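Local coordinates for protein AAA family ATPase (Sulfolobus acidocaldarius, PDB 2W2U) that is an ATP-hydrolysing component of the archaeal ESCRT cell division machinery, whose MIT domain, the part modelled here, binds an ESCRT-III peptide, at residues E66-I69 with N70-K73. Residues are numbered along the deposited sequence; the frame is centred on the assembly and turned at random.
Sequences EQMI and NEYK
Gln67 and Glu71, one turn apart on helix 62-81 of the MIT domain, run side by side and point the same way. Gln67 holds CG anti to its own N (chi1 -178°) and extends from there, bringing NE2 to 3.0 Å from Glu71 OE1. This hydrogen bond leaves Gln67 close to its amide plane but reaches Glu71 OE1 from above the carboxylate, 37° out of that plane. The other oxygen, Glu71 OE2, sits 3.5 Å from Met68 CE and hydrogen-bonds a polar side chain of the bound peptide. Met68 bends at chi2 (-43°) and chi3, which brings its methyl CE between the Glu71 carboxylate and the Tyr72 phenol, 3.7 Å from Tyr72 CZ and 3.4 Å from Tyr72 OH. Met68 O accepts the hydrogen bond of Tyr72 N (2.9 Å) and lies over one face of the Tyr72 ring, offset toward its rim. Further round the helix, Ile69 CG2 packs alongside Lys73 CE at 3.7 Å, and Ile69 itself rests on Leu49 of helix 35-55. With an alanine in place of Glu71, Gln67 NE2 would probably lose this acceptor and the peptide's polar side chain its carboxylate partner. Tyr72 OH hydrogen-bonds the peptide backbone and Met68 packs on it; this helix face thus offers the peptide a phenol, a thioether side chain and a carboxylate whose rotation the Gln67 amide probably restrains.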
loop_
_atom_site.group_PDB
_atom_site.type_symbol
_atom_site.label_atom_id
_atom_site.label_comp_id
_atom_site.label_asym_id
_atom_site.label_seq_id
_atom_site.Cartn_x
_atom_site.Cartn_y
_atom_site.Cartn_z
ATOM N N GLU A 66 1.929 8.639 1.893
ATOM C CA GLU A 66 3.259 8.570 2.480
ATOM C C GLU A 66 3.282 7.775 3.786
ATOM O O GLU A 66 4.220 7.012 4.028
ATOM C CB GLU A 66 3.833 9.979 2.658
ATOM C CG GLU A 66 4.215 10.644 1.318
ATOM C CD GLU A 66 4.137 12.167 1.336
ATOM O OE1 GLU A 66 3.977 12.762 2.424
ATOM O OE2 GLU A 66 4.234 12.778 0.246
ATOM N N GLN A 67 2.239 7.942 4.602
ATOM C CA GLN A 67 2.039 7.148 5.812
ATOM C C GLN A 67 1.927 5.653 5.511
ATOM O O GLN A 67 2.536 4.833 6.196
ATOM C CB GLN A 67 0.786 7.618 6.571
ATOM C CG GLN A 67 0.520 6.881 7.889
ATOM C CD GLN A 67 -0.915 7.051 8.399
ATOM O OE1 GLN A 67 -1.448 8.163 8.422
ATOM N NE2 GLN A 67 -1.541 5.943 8.816
ATOM N N MET A 68 1.142 5.303 4.497
ATOM C CA MET A 68 0.915 3.899 4.162
ATOM C C MET A 68 2.140 3.227 3.528
ATOM O O MET A 68 2.419 2.052 3.800
ATOM C CB MET A 68 -0.346 3.730 3.309
ATOM C CG MET A 68 -1.642 4.103 4.051
ATOM S SD MET A 68 -1.767 3.518 5.769
ATOM C CE MET A 68 -2.051 1.770 5.514
ATOM N N ILE A 69 2.864 3.978 2.699
ATOM C CA ILE A 69 4.150 3.527 2.150
ATOM C C ILE A 69 5.057 3.066 3.296
ATOM O O ILE A 69 5.612 1.970 3.255
ATOM C CB ILE A 69 4.840 4.631 1.285
ATOM C CG1 ILE A 69 4.150 4.754 -0.077
ATOM C CG2 ILE A 69 6.338 4.344 1.081
ATOM C CD1 ILE A 69 4.596 5.943 -0.909
ATOM N N ASN A 70 5.163 3.890 4.333
ATOM C CA ASN A 70 6.035 3.588 5.461
ATOM C C ASN A 70 5.579 2.393 6.291
ATOM O O ASN A 70 6.401 1.570 6.694
ATOM C CB ASN A 70 6.228 4.827 6.335
ATOM C CG ASN A 70 7.038 5.896 5.646
ATOM O OD1 ASN A 70 7.982 5.599 4.910
ATOM N ND2 ASN A 70 6.682 7.151 5.882
ATOM N N GLU A 71 4.274 2.293 6.523
ATOM C CA GLU A 71 3.702 1.144 7.215
ATOM C C GLU A 71 3.985 -0.146 6.456
ATOM O O GLU A 71 4.390 -1.145 7.050
ATOM C CB GLU A 71 2.196 1.322 7.424
ATOM C CG GLU A 71 1.841 2.356 8.483
ATOM C CD GLU A 71 0.367 2.371 8.844
ATOM O OE1 GLU A 71 -0.090 3.396 9.387
ATOM O OE2 GLU A 71 -0.339 1.369 8.597
ATOM N N TYR A 72 3.780 -0.114 5.142
ATOM C CA TYR A 72 4.002 -1.288 4.300
ATOM C C TYR A 72 5.484 -1.628 4.193
ATOM O O TYR A 72 5.845 -2.806 4.241
ATOM C CB TYR A 72 3.365 -1.115 2.914
ATOM C CG TYR A 72 1.855 -0.939 2.937
ATOM C CD1 TYR A 72 1.084 -1.449 3.982
ATOM C CD2 TYR A 72 1.196 -0.284 1.897
ATOM C CE1 TYR A 72 -0.297 -1.290 4.002
ATOM C CE2 TYR A 72 -0.182 -0.122 1.906
ATOM C CZ TYR A 72 -0.921 -0.631 2.960
ATOM O OH TYR A 72 -2.289 -0.471 2.977
ATOM N N LYS A 73 6.332 -0.602 4.070
ATOM C CA LYS A 73 7.785 -0.796 4.079
ATOM C C LYS A 73 8.240 -1.471 5.371
ATOM O O LYS A 73 9.090 -2.360 5.344
ATOM C CB LYS A 73 8.537 0.528 3.916
ATOM C CG LYS A 73 8.607 1.077 2.508
ATOM C CD LYS A 73 9.601 2.229 2.450
ATOM C CE LYS A 73 9.695 2.830 1.059
ATOM N NZ LYS A 73 10.173 1.853 0.047
#